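Local coordinates for beta-Alanyl-CoA:Ammonia Lyase (Clostridium propionicum, PDB 4MZQ), which probably removes ammonia from beta-alanyl-CoA as a hot-dog-fold lyase, and holds propionyl coenzyme A in this crystal, at residues Arg28-Trp33 with Ile57-Pro62; Glu70-Ile75 with Lys86-Lys91; Val78-Tyr83 with Ile124-Gln129. All coordinates share one frame; numbering follows the deposited sequence.

Interaction 1 of 3, residues Arg28-Trp33 with Ile57-Pro62. With 1VU (propionyl Coenzyme A), chain R.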
loop_
_atom_site.group_PDB
_atom_site.type_symbol
_atom_site.label_atom_id
_atom_site.label_comp_id
_atom_site.label_asym_id
_atom_site.label_seq_id
_atom_site.Cartn_x
_atom_site.Cartn_y
_atom_site.Cartn_z
ATOM N N ARG A 28 7.189 11.185 -3.893
ATOM C CA ARG A 28 7.756 10.217 -2.948
ATOM C C ARG A 28 8.819 10.905 -2.108
ATOM O O ARG A 28 8.990 10.604 -0.929
ATOM C CB ARG A 28 8.351 9.007 -3.683
ATOM C CG ARG A 28 9.069 7.989 -2.798
ATOM C CD ARG A 28 8.092 7.313 -1.859
ATOM N NE ARG A 28 8.762 6.400 -0.931
ATOM C CZ ARG A 28 9.311 6.783 0.218
ATOM N NH1 ARG A 28 9.276 8.059 0.590
ATOM N NH2 ARG A 28 9.890 5.880 0.995
ATOM N N ILE A 29 9.530 11.837 -2.736
ATOM C CA ILE A 29 10.552 12.628 -2.049
ATOM C C ILE A 29 9.886 13.546 -1.031
ATOM O O ILE A 29 10.322 13.643 0.113
ATOM C CB ILE A 29 11.384 13.455 -3.044
ATOM C CG1 ILE A 29 12.197 12.524 -3.951
ATOM C CG2 ILE A 29 12.295 14.448 -2.310
ATOM C CD1 ILE A 29 13.008 13.242 -5.030
ATOM N N VAL A 30 8.815 14.207 -1.453
ATOM C CA VAL A 30 8.097 15.121 -0.578
ATOM C C VAL A 30 7.481 14.384 0.606
ATOM O O VAL A 30 7.449 14.920 1.721
ATOM C CB VAL A 30 7.018 15.874 -1.361
ATOM C CG1 VAL A 30 6.318 16.886 -0.473
ATOM C CG2 VAL A 30 7.666 16.571 -2.554
ATOM N N ASN A 31 7.003 13.159 0.368
ATOM C CA ASN A 31 6.552 12.288 1.451
ATOM C C ASN A 31 7.650 12.182 2.495
ATOM O O ASN A 31 7.420 12.399 3.687
ATOM C CB ASN A 31 6.179 10.891 0.914
ATOM C CG ASN A 31 5.270 10.106 1.862
ATOM O OD1 ASN A 31 5.321 10.265 3.073
ATOM N ND2 ASN A 31 4.428 9.255 1.294
ATOM N N GLN A 32 8.862 11.888 2.042
ATOM C CA GLN A 32 9.914 11.624 2.998
ATOM C C GLN A 32 10.321 12.900 3.722
ATOM O O GLN A 32 10.575 12.873 4.922
ATOM C CB GLN A 32 11.129 10.995 2.335
ATOM C CG GLN A 32 11.945 10.195 3.326
ATOM C CD GLN A 32 11.165 9.036 3.894
ATOM O OE1 GLN A 32 10.460 8.330 3.160
ATOM N NE2 GLN A 32 11.253 8.846 5.206
ATOM N N TRP A 33 10.371 14.012 2.993
ATOM C CA TRP A 33 10.703 15.293 3.595
ATOM C C TRP A 33 9.684 15.687 4.664
ATOM O O TRP A 33 10.040 16.337 5.656
ATOM C CB TRP A 33 10.789 16.370 2.520
ATOM C CG TRP A 33 12.044 16.326 1.694
ATOM C CD1 TRP A 33 13.229 15.719 2.011
ATOM C CD2 TRP A 33 12.235 16.938 0.415
ATOM N NE1 TRP A 33 14.146 15.927 1.008
ATOM C CE2 TRP A 33 13.561 16.676 0.018
ATOM C CE3 TRP A 33 11.409 17.683 -0.436
ATOM C CZ2 TRP A 33 14.081 17.126 -1.192
ATOM C CZ3 TRP A 33 11.929 18.136 -1.638
ATOM C CH2 TRP A 33 13.248 17.858 -2.006
ATOM N N ILE A 57 10.565 23.682 -4.589
ATOM C CA ILE A 57 10.969 22.279 -4.642
ATOM C C ILE A 57 11.544 22.108 -6.032
ATOM O O ILE A 57 10.920 22.555 -6.994
ATOM C CB ILE A 57 9.809 21.298 -4.442
ATOM C CG1 ILE A 57 9.268 21.378 -3.012
ATOM C CG2 ILE A 57 10.262 19.861 -4.784
ATOM C CD1 ILE A 57 8.108 20.441 -2.768
ATOM N N GLU A 58 12.729 21.515 -6.149
ATOM C CA GLU A 58 13.256 21.176 -7.470
ATOM C C GLU A 58 13.530 19.687 -7.521
ATOM O O GLU A 58 14.176 19.160 -6.624
ATOM C CB GLU A 58 14.528 21.959 -7.789
ATOM C CG GLU A 58 14.951 21.843 -9.259
ATOM C CD GLU A 58 15.840 22.999 -9.716
ATOM O OE1 GLU A 58 15.624 23.510 -10.838
ATOM O OE2 GLU A 58 16.762 23.384 -8.961
ATOM N N PHE A 59 13.001 19.015 -8.540
ATOM C CA PHE A 59 13.318 17.609 -8.787
ATOM C C PHE A 59 14.406 17.563 -9.851
ATOM O O PHE A 59 14.161 17.889 -11.009
ATOM C CB PHE A 59 12.083 16.823 -9.248
ATOM C CG PHE A 59 10.910 16.896 -8.292
ATOM C CD1 PHE A 59 11.002 16.367 -7.011
ATOM C CD2 PHE A 59 9.710 17.468 -8.692
ATOM C CE1 PHE A 59 9.918 16.427 -6.135
ATOM C CE2 PHE A 59 8.620 17.513 -7.824
ATOM C CZ PHE A 59 8.729 16.995 -6.552
ATOM N N THR A 60 15.609 17.163 -9.458
ATOM C CA THR A 60 16.789 17.420 -10.281
ATOM C C THR A 60 17.310 16.207 -11.045
ATOM O O THR A 60 18.062 16.361 -12.001
ATOM C CB THR A 60 17.944 17.969 -9.421
ATOM O OG1 THR A 60 18.120 17.128 -8.274
ATOM C CG2 THR A 60 17.634 19.364 -8.947
ATOM N N ALA A 61 16.942 15.004 -10.600
ATOM C CA ALA A 61 17.328 13.778 -11.287
ATOM C C ALA A 61 16.289 12.691 -11.045
ATOM O O ALA A 61 15.718 12.624 -9.962
ATOM C CB ALA A 61 18.714 13.311 -10.821
ATOM N N PRO A 62 16.037 11.833 -12.047
ATOM C CA PRO A 62 14.971 10.841 -11.871
ATOM C C PRO A 62 15.325 9.746 -10.873
ATOM O O PRO A 62 16.506 9.403 -10.718
ATOM C CB PRO A 62 14.803 10.246 -13.270
ATOM C CG PRO A 62 16.145 10.400 -13.893
ATOM C CD PRO A 62 16.773 11.643 -13.307
HETATM O O14 1VU R . 12.973 27.327 -21.618
HETATM P P2 1VU R . 12.121 26.122 -21.296
HETATM O O15 1VU R . 12.536 24.868 -22.019
HETATM O O16 1VU R . 10.621 26.356 -21.336
HETATM O O13 1VU R . 12.489 25.916 -19.740
HETATM C C23 1VU R . 13.672 25.261 -19.302
HETATM C C22 1VU R . 13.946 25.696 -17.880
HETATM O O12 1VU R . 13.698 27.092 -17.739
HETATM C C16 1VU R . 12.923 24.863 -17.125
HETATM N N2 1VU R . 13.227 24.548 -15.709
HETATM C C21 1VU R . 12.391 24.785 -14.700
HETATM N N6 1VU R . 11.166 25.366 -14.644
HETATM C C20 1VU R . 10.538 25.496 -13.469
HETATM N N5 1VU R . 11.098 25.056 -12.336
HETATM C C19 1VU R . 12.318 24.472 -12.343
HETATM N N4 1VU R . 12.861 24.048 -11.173
HETATM C C18 1VU R . 12.995 24.329 -13.544
HETATM N N3 1VU R . 14.200 23.804 -13.892
HETATM C C17 1VU R . 14.323 23.939 -15.230
HETATM O O11 1VU R . 12.861 23.617 -17.822
HETATM C C15 1VU R . 13.348 23.779 -19.162
HETATM C C14 1VU R . 14.557 22.896 -19.468
HETATM O O10 1VU R . 15.620 23.233 -18.580
HETATM P P1 1VU R . 17.082 22.561 -18.692
HETATM O O8 1VU R . 17.422 22.410 -20.155
HETATM O O9 1VU R . 17.995 23.287 -17.740
HETATM O O7 1VU R . 16.739 21.095 -18.124
HETATM P P 1VU R . 17.411 20.454 -16.806
HETATM O O5 1VU R . 18.896 20.275 -17.029
HETATM O O6 1VU R . 16.908 21.193 -15.587
HETATM O O4 1VU R . 16.731 19.000 -16.896
HETATM C C13 1VU R . 15.352 18.851 -16.576
HETATM C C10 1VU R . 15.067 17.404 -16.221
HETATM C C11 1VU R . 13.575 17.242 -15.939
HETATM C C12 1VU R . 15.496 16.486 -17.360
HETATM C C9 1VU R . 15.859 17.083 -14.947
HETATM O O3 1VU R . 15.693 18.180 -14.032
HETATM C C8 1VU R . 15.386 15.821 -14.284
HETATM O O2 1VU R . 15.639 14.715 -14.768
HETATM N N1 1VU R . 14.698 15.991 -13.154
HETATM C C7 1VU R . 13.987 14.917 -12.468
HETATM C C6 1VU R . 12.519 14.890 -12.886
HETATM C C5 1VU R . 11.740 13.852 -12.117
HETATM O O1 1VU R . 12.244 12.758 -11.862
HETATM N N 1VU R . 10.509 14.212 -11.767
HETATM C C4 1VU R . 9.645 13.367 -10.950
HETATM C C3 1VU R . 9.147 12.128 -11.684
HETATM S S 1VU R . 7.886 12.514 -12.938
#
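Val30 on helix 27-45 presents its CG2 methyl to strand 50-59, crossing Ile57 and Phe59 at about a right angle. That methyl lies 3.9 Å from Ile57 CD1 and meets the Phe59 ring at its edge, 4.2 Å from CZ. CG1 of Val30 is anti to the backbone N (chi1 -177°), which leaves CG2 facing the strand. Trp33 and Ile57 slide past each other in opposite directions, bringing Ile57 CG2 into the plane of the indole at its edge, 4.0 Å from CZ3. Ile29 serves both aromatics: its CG2 lies over one face of Trp33, near the rim, while its CD1 approaches Phe59 CD1 obliquely at 4.2 Å. Ile57 CG2 also lies over a face of Phe59, toward the rim, so this isoleucine branch suits a place between two rings; valine's short branch fits between Ile57 CD1 and the Phe59 edge. Trp33 NE1 finds its acceptor outside, at Glu88 O. Glu58, pointing away from the helix, takes adenine N4 of propionyl coenzyme A on OE1, and the backbone carbonyl of Phe59 takes N1. The contact itself is apolar, helix against sheet as in a hot-dog fold, and the strand's polar contacts to the ligand are made by Glu58 OE1 and Phe59 O.

Interaction 2 of 3, residues Glu70-Ile75 with Lys86-Lys91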
loop_
_atom_site.group_PDB
_atom_site.type_symbol
_atom_site.label_atom_id
_atom_site.label_comp_id
_atom_site.label_asym_id
_atom_site.label_seq_id
_atom_site.Cartn_x
_atom_site.Cartn_y
_atom_site.Cartn_z
ATOM N N GLU A 70 18.805 8.954 0.206
ATOM C CA GLU A 70 18.927 9.658 1.475
ATOM C C GLU A 70 18.174 10.956 1.403
ATOM O O GLU A 70 18.135 11.608 0.363
ATOM C CB GLU A 70 20.385 9.932 1.832
ATOM C CG GLU A 70 21.153 8.708 2.250
ATOM C CD GLU A 70 22.374 9.046 3.095
ATOM O OE1 GLU A 70 22.929 8.120 3.718
ATOM O OE2 GLU A 70 22.783 10.226 3.134
ATOM N N TYR A 71 17.575 11.345 2.519
ATOM C CA TYR A 71 16.818 12.573 2.558
ATOM C C TYR A 71 17.328 13.363 3.741
ATOM O O TYR A 71 17.275 12.886 4.864
ATOM C CB TYR A 71 15.319 12.277 2.663
ATOM C CG TYR A 71 14.833 11.335 1.585
ATOM C CD1 TYR A 71 14.233 11.815 0.423
ATOM C CD2 TYR A 71 14.967 9.955 1.726
ATOM C CE1 TYR A 71 13.780 10.951 -0.565
ATOM C CE2 TYR A 71 14.534 9.094 0.744
ATOM C CZ TYR A 71 13.947 9.584 -0.393
ATOM O OH TYR A 71 13.514 8.688 -1.357
ATOM N N HIS A 72 17.855 14.553 3.470
ATOM C CA HIS A 72 18.457 15.389 4.507
ATOM C C HIS A 72 17.574 16.575 4.802
ATOM O O HIS A 72 17.011 17.156 3.887
ATOM C CB HIS A 72 19.830 15.908 4.084
ATOM C CG HIS A 72 20.829 14.832 3.823
ATOM N ND1 HIS A 72 22.179 15.090 3.712
ATOM C CD2 HIS A 72 20.685 13.500 3.631
ATOM C CE1 HIS A 72 22.823 13.962 3.484
ATOM N NE2 HIS A 72 21.939 12.980 3.425
ATOM N N GLY A 73 17.466 16.948 6.073
ATOM C CA GLY A 73 16.725 18.139 6.429
ATOM C C GLY A 73 17.345 18.807 7.632
ATOM O O GLY A 73 17.918 18.142 8.489
ATOM N N TRP A 74 17.250 20.130 7.689
ATOM C CA TRP A 74 17.700 20.848 8.875
ATOM C C TRP A 74 16.948 22.154 9.032
ATOM O O TRP A 74 16.448 22.708 8.063
ATOM C CB TRP A 74 19.213 21.107 8.818
ATOM C CG TRP A 74 19.678 21.961 7.663
ATOM C CD1 TRP A 74 19.847 23.309 7.662
ATOM C CD2 TRP A 74 20.053 21.512 6.352
ATOM N NE1 TRP A 74 20.296 23.736 6.436
ATOM C CE2 TRP A 74 20.430 22.653 5.613
ATOM C CE3 TRP A 74 20.094 20.261 5.732
ATOM C CZ2 TRP A 74 20.850 22.579 4.284
ATOM C CZ3 TRP A 74 20.518 20.188 4.416
ATOM C CH2 TRP A 74 20.886 21.348 3.705
ATOM N N ILE A 75 16.870 22.626 10.272
ATOM C CA ILE A 75 16.215 23.888 10.567
ATOM C C ILE A 75 17.165 25.039 10.285
ATOM O O ILE A 75 18.270 25.080 10.826
ATOM C CB ILE A 75 15.763 23.949 12.042
ATOM C CG1 ILE A 75 14.877 22.749 12.385
ATOM C CG2 ILE A 75 15.057 25.289 12.341
ATOM C CD1 ILE A 75 14.567 22.658 13.864
ATOM N N LYS A 86 15.570 23.503 5.345
ATOM C CA LYS A 86 16.053 23.135 4.025
ATOM C C LYS A 86 16.109 21.623 3.917
ATOM O O LYS A 86 16.354 20.919 4.904
ATOM C CB LYS A 86 17.430 23.743 3.739
ATOM C CG LYS A 86 17.391 25.246 3.480
ATOM C CD LYS A 86 17.990 25.609 2.125
ATOM C CE LYS A 86 18.004 27.115 1.926
ATOM N NZ LYS A 86 16.683 27.709 2.239
ATOM N N PHE A 87 15.881 21.139 2.700
ATOM C CA PHE A 87 15.801 19.713 2.413
ATOM C C PHE A 87 16.608 19.311 1.180
ATOM O O PHE A 87 16.720 20.065 0.217
ATOM C CB PHE A 87 14.346 19.293 2.209
ATOM C CG PHE A 87 13.458 19.571 3.389
ATOM C CD1 PHE A 87 13.346 18.657 4.423
ATOM C CD2 PHE A 87 12.726 20.748 3.458
ATOM C CE1 PHE A 87 12.514 18.916 5.513
ATOM C CE2 PHE A 87 11.896 21.007 4.533
ATOM C CZ PHE A 87 11.796 20.100 5.565
ATOM N N GLU A 88 17.176 18.113 1.232
ATOM C CA GLU A 88 17.853 17.532 0.075
ATOM C C GLU A 88 17.473 16.065 -0.119
ATOM O O GLU A 88 17.072 15.382 0.818
ATOM C CB GLU A 88 19.376 17.658 0.224
ATOM C CG GLU A 88 19.876 19.106 0.178
ATOM C CD GLU A 88 21.367 19.245 0.473
ATOM O OE1 GLU A 88 22.008 18.245 0.861
ATOM O OE2 GLU A 88 21.899 20.361 0.313
ATOM N N ALA A 89 17.598 15.590 -1.349
ATOM C CA ALA A 89 17.411 14.166 -1.654
ATOM C C ALA A 89 18.589 13.700 -2.482
ATOM O O ALA A 89 18.919 14.322 -3.486
ATOM C CB ALA A 89 16.110 13.919 -2.408
ATOM N N TRP A 90 19.216 12.618 -2.043
ATOM C CA TRP A 90 20.425 12.095 -2.671
ATOM C C TRP A 90 20.300 10.615 -3.003
ATOM O O TRP A 90 19.849 9.834 -2.167
ATOM C CB TRP A 90 21.615 12.283 -1.736
ATOM C CG TRP A 90 21.977 13.693 -1.430
ATOM C CD1 TRP A 90 21.573 14.425 -0.355
ATOM C CD2 TRP A 90 22.840 14.543 -2.197
ATOM N NE1 TRP A 90 22.129 15.688 -0.404
ATOM C CE2 TRP A 90 22.911 15.780 -1.527
ATOM C CE3 TRP A 90 23.556 14.377 -3.385
ATOM C CZ2 TRP A 90 23.672 16.848 -2.010
ATOM C CZ3 TRP A 90 24.317 15.427 -3.860
ATOM C CH2 TRP A 90 24.363 16.655 -3.176
ATOM N N LYS A 91 20.735 10.224 -4.202
ATOM C CA LYS A 91 20.786 8.815 -4.581
ATOM C C LYS A 91 22.169 8.239 -4.284
ATOM O O LYS A 91 23.170 8.756 -4.771
ATOM C CB LYS A 91 20.456 8.635 -6.063
ATOM C CG LYS A 91 20.314 7.176 -6.493
ATOM C CD LYS A 91 20.060 7.089 -8.008
ATOM C CE LYS A 91 18.944 8.045 -8.473
ATOM N NZ LYS A 91 18.425 7.649 -9.815
HETATM O O HOH W 1 23.328 17.516 3.521
#
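Trp74 reaches across to Lys86 and Glu88 on the neighbouring antiparallel strand. From CB, its CG stands between the backbone N and the carbonyl carbon (chi1 62°), swinging the indole over Lys86. CD2 and CE3 lie near Lys86 O; on the other side of the six-membered ring, CE2 and CZ2 are each 3.7 Å from Lys86 CB, which makes a CH-pi contact over the face and also nears NE1. At the tip, CZ3 nears Glu88 CD, and Glu88 OE2 comes to the edge at CH2, near the indole plane, carboxylate and ring 86° apart. A lysine suits this place: its aliphatic base packs on the indole and NZ is hydrogen-bonded to Thr119 OG1. The strands form the 68-78/82-95 hairpin of the hot-dog sheet, with paired backbone hydrogen bonds at Glu70-Trp90, His72-Glu88 and Trp74-Lys86. On the same face, Trp90 sets its edge against His72, CD1 over the imidazole centre. His72 NE2 donates to Glu70 OE2 over 2.9 Å, and ND1 is hydrogen-bonded to a water 2.7 Å away; the same water donates to Glu88 OE1, which accepts from Trp90 NE1 too. Glu70 OE1 is hydrogen-bonded to His9 ND1. On the opposite face, Gly73 leaves room for Phe87 CD1, 4.0 Å from its CA.

Interaction 3 of 3, residues Val78-Tyr83 with Ile124-Gln129. With 1VU (propionyl Coenzyme A), chain M.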
loop_
_atom_site.group_PDB
_atom_site.type_symbol
_atom_site.label_atom_id
_atom_site.label_comp_id
_atom_site.label_asym_id
_atom_site.label_seq_id
_atom_site.Cartn_x
_atom_site.Cartn_y
_atom_site.Cartn_z
ATOM N N VAL A 78 14.284 29.450 13.460
ATOM C CA VAL A 78 13.160 29.275 14.366
ATOM C C VAL A 78 12.414 30.601 14.483
ATOM O O VAL A 78 12.976 31.614 14.926
ATOM C CB VAL A 78 13.609 28.807 15.760
ATOM C CG1 VAL A 78 12.426 28.759 16.711
ATOM C CG2 VAL A 78 14.291 27.447 15.659
ATOM N N GLY A 79 11.152 30.590 14.065
ATOM C CA GLY A 79 10.315 31.775 14.136
ATOM C C GLY A 79 9.507 31.797 15.416
ATOM O O GLY A 79 9.972 31.326 16.451
ATOM N N ASN A 80 8.300 32.349 15.352
ATOM C CA ASN A 80 7.419 32.391 16.513
ATOM C C ASN A 80 6.658 31.072 16.603
ATOM O O ASN A 80 6.844 30.294 17.542
ATOM C CB ASN A 80 6.453 33.577 16.433
ATOM C CG ASN A 80 5.505 33.636 17.613
ATOM O OD1 ASN A 80 5.836 33.186 18.705
ATOM N ND2 ASN A 80 4.315 34.191 17.399
ATOM N N GLN A 81 5.809 30.826 15.609
ATOM C CA GLN A 81 5.125 29.552 15.494
ATOM C C GLN A 81 5.576 28.809 14.243
ATOM O O GLN A 81 5.103 27.704 13.980
ATOM C CB GLN A 81 3.604 29.761 15.485
ATOM C CG GLN A 81 3.082 30.316 16.813
ATOM C CD GLN A 81 1.579 30.465 16.831
ATOM O OE1 GLN A 81 0.890 29.818 17.616
ATOM N NE2 GLN A 81 1.056 31.316 15.957
ATOM N N SER A 82 6.497 29.400 13.485
ATOM C CA SER A 82 6.997 28.748 12.272
ATOM C C SER A 82 8.474 28.399 12.401
ATOM O O SER A 82 9.202 28.974 13.206
ATOM C CB SER A 82 6.772 29.619 11.030
ATOM O OG SER A 82 7.778 30.613 10.913
ATOM N N TYR A 83 8.884 27.413 11.614
ATOM C CA TYR A 83 10.252 26.909 11.566
ATOM C C TYR A 83 10.572 26.712 10.103
ATOM O O TYR A 83 9.844 26.014 9.411
ATOM C CB TYR A 83 10.413 25.571 12.314
ATOM C CG TYR A 83 9.852 25.569 13.722
ATOM C CD1 TYR A 83 8.478 25.540 13.946
ATOM C CD2 TYR A 83 10.696 25.582 14.821
ATOM C CE1 TYR A 83 7.959 25.551 15.228
ATOM C CE2 TYR A 83 10.185 25.600 16.111
ATOM C CZ TYR A 83 8.816 25.571 16.308
ATOM O OH TYR A 83 8.293 25.572 17.582
ATOM N N ILE A 124 4.225 24.915 14.740
ATOM C CA ILE A 124 3.798 24.399 16.029
ATOM C C ILE A 124 3.147 25.544 16.787
ATOM O O ILE A 124 3.801 26.541 17.070
ATOM C CB ILE A 124 4.961 23.831 16.860
ATOM C CG1 ILE A 124 5.735 22.787 16.054
ATOM C CG2 ILE A 124 4.433 23.222 18.168
ATOM C CD1 ILE A 124 6.949 22.244 16.790
ATOM N N ALA A 125 1.855 25.415 17.071
ATOM C CA ALA A 125 1.141 26.423 17.840
ATOM C C ALA A 125 1.876 26.688 19.151
ATOM O O ALA A 125 2.439 25.765 19.744
ATOM C CB ALA A 125 -0.297 25.971 18.108
ATOM N N LYS A 126 1.876 27.942 19.593
ATOM C CA LYS A 126 2.651 28.344 20.763
ATOM C C LYS A 126 2.377 27.446 21.969
ATOM O O LYS A 126 3.310 27.028 22.660
ATOM C CB LYS A 126 2.367 29.814 21.109
ATOM C CG LYS A 126 3.208 30.385 22.255
ATOM C CD LYS A 126 4.722 30.262 22.004
ATOM C CE LYS A 126 5.176 31.043 20.775
ATOM N NZ LYS A 126 6.666 30.983 20.523
ATOM N N ASP A 127 1.110 27.107 22.192
ATOM C CA ASP A 127 0.736 26.271 23.341
ATOM C C ASP A 127 1.156 24.811 23.181
ATOM O O ASP A 127 1.067 24.036 24.131
ATOM C CB ASP A 127 -0.774 26.356 23.599
ATOM C CG ASP A 127 -1.169 27.629 24.329
ATOM O OD1 ASP A 127 -0.289 28.229 24.984
ATOM O OD2 ASP A 127 -2.358 28.028 24.257
ATOM N N ASN A 128 1.615 24.441 21.986
ATOM C CA ASN A 128 2.130 23.099 21.732
ATOM C C ASN A 128 3.650 23.037 21.762
ATOM O O ASN A 128 4.232 21.954 21.623
ATOM C CB ASN A 128 1.620 22.569 20.388
ATOM C CG ASN A 128 0.167 22.154 20.445
ATOM O OD1 ASN A 128 -0.317 21.689 21.479
ATOM N ND2 ASN A 128 -0.548 22.334 19.337
ATOM N N GLN A 129 4.299 24.182 21.971
ATOM C CA GLN A 129 5.760 24.212 22.008
ATOM C C GLN A 129 6.271 23.811 23.389
ATOM O O GLN A 129 5.992 24.482 24.383
ATOM C CB GLN A 129 6.278 25.598 21.621
ATOM C CG GLN A 129 5.910 25.971 20.194
ATOM C CD GLN A 129 6.238 27.397 19.841
ATOM O OE1 GLN A 129 6.951 28.086 20.577
ATOM N NE2 GLN A 129 5.717 27.859 18.708
HETATM O O14 1VU M . 5.720 34.572 12.705
HETATM P P2 1VU M . 5.772 33.057 12.739
HETATM O O15 1VU M . 4.838 32.446 13.748
HETATM O O16 1VU M . 7.176 32.501 12.744
HETATM O O13 1VU M . 5.242 32.617 11.275
HETATM C C23 1VU M . 3.854 32.575 10.936
HETATM C C22 1VU M . 3.766 32.684 9.431
HETATM O O12 1VU M . 4.650 33.671 8.863
HETATM C C16 1VU M . 4.136 31.266 9.019
HETATM N N2 1VU M . 3.572 30.841 7.730
HETATM C C21 1VU M . 4.324 30.362 6.747
HETATM N N6 1VU M . 5.652 30.172 6.649
HETATM C C20 1VU M . 6.156 29.675 5.511
HETATM N N5 1VU M . 5.381 29.363 4.468
HETATM C C19 1VU M . 4.045 29.535 4.536
HETATM N N4 1VU M . 3.263 29.219 3.485
HETATM C C18 1VU M . 3.491 30.049 5.693
HETATM N N3 1VU M . 2.232 30.357 6.076
HETATM C C17 1VU M . 2.294 30.846 7.336
HETATM O O11 1VU M . 3.551 30.409 9.997
HETATM C C15 1VU M . 3.290 31.172 11.182
HETATM C C14 1VU M . 1.786 31.183 11.453
HETATM O O10 1VU M . 1.071 31.837 10.396
HETATM P P1 1VU M . -0.522 32.002 10.498
HETATM O O8 1VU M . -0.832 32.572 11.865
HETATM O O9 1VU M . -1.044 32.687 9.269
HETATM O O7 1VU M . -0.933 30.441 10.507
HETATM P P 1VU M . -2.212 29.884 9.716
HETATM O O5 1VU M . -3.436 30.619 10.221
HETATM O O6 1VU M . -1.866 29.826 8.244
HETATM O O4 1VU M . -2.279 28.397 10.305
HETATM C C13 1VU M . -1.240 27.480 9.959
HETATM C C10 1VU M . -1.808 26.066 9.982
HETATM C C11 1VU M . -0.664 25.060 9.839
HETATM C C12 1VU M . -2.577 25.836 11.280
HETATM C C9 1VU M . -2.777 25.976 8.803
HETATM O O3 1VU M . -2.181 26.605 7.659
HETATM C C8 1VU M . -3.142 24.553 8.477
HETATM O O2 1VU M . -3.840 23.889 9.228
HETATM N N1 1VU M . -2.678 24.110 7.319
HETATM C C7 1VU M . -2.664 22.707 6.938
HETATM C C6 1VU M . -1.411 22.057 7.497
HETATM C C5 1VU M . -1.343 20.598 7.101
HETATM O O1 1VU M . -2.356 19.911 7.145
HETATM N N 1VU M . -0.143 20.147 6.717
HETATM C C4 1VU M . 0.054 18.782 6.228
HETATM C C3 1VU M . -0.076 17.679 7.290
HETATM S S 1VU M . 1.277 17.725 8.502
#
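Hydrogen bonds between Asn80-Gln81 and Ile124-Gln129 dominate this contact. Asn80 O accepts twice: Gln129 NE2 comes in the carbonyl plane on a lone pair at 2.9 Å, and Lys126 NZ from above that plane at 3.1 Å. Gln129 NE2 also donates to Ile124 O, while its OE1 accepts from Lys126 NZ, so both ends of the amide are engaged and its rotation is fixed. A glutamine suits the place, donating and accepting at once. Extended beyond CG (chi2 -177°), Gln81 carries OE1 to Lys126 N, 2.9 Å away and met on a lone pair; the backbone O of Gln81 accepts from Ile124 N. The turn, between strands 68-78 and 82-95 of the hot-dog sheet, is also a phosphate site: Asn80 N and Ser82 OG donate to O16 of propionyl coenzyme A and Gln81 N to its O15 over 2.7 Å. Gly79, with no side chain, lets its backbone pass close to O16. Across the two segments apolar packing is made by Tyr83 CE1, 3.6 Å from Ile124 CG1, while the tyrosine OH is hydrogen-bonded to Asp45 OD1. Asp45 and His142 are zinc ligands; the side chain of Gln129 touches both, and Gly79 O is hydrogen-bonded to His142 ND1.

In the fold
All three interactions reach the same five-stranded antiparallel sheet. Interaction 1 comes first along the chain, packing helix 27-45 on strand 50-59, outermost within the chain but joined to a strand of a second subunit; the segments of interactions 2 and 3 then alternate, since both use strand 82-95. Interactions 1 and 2 have centres 9 Å apart and touch, Trp33 and Phe87 meeting between helix and sheet. Interaction 3 lies about 22 Å from interaction 2 and 26 Å from interaction 1, centre to centre. Coenzyme A links subunits: the molecule bound at Glu58 and Phe59 of one chain is also held by Asn80, Gln81 and Ser82 of a second subunit, so the site is built from two chains.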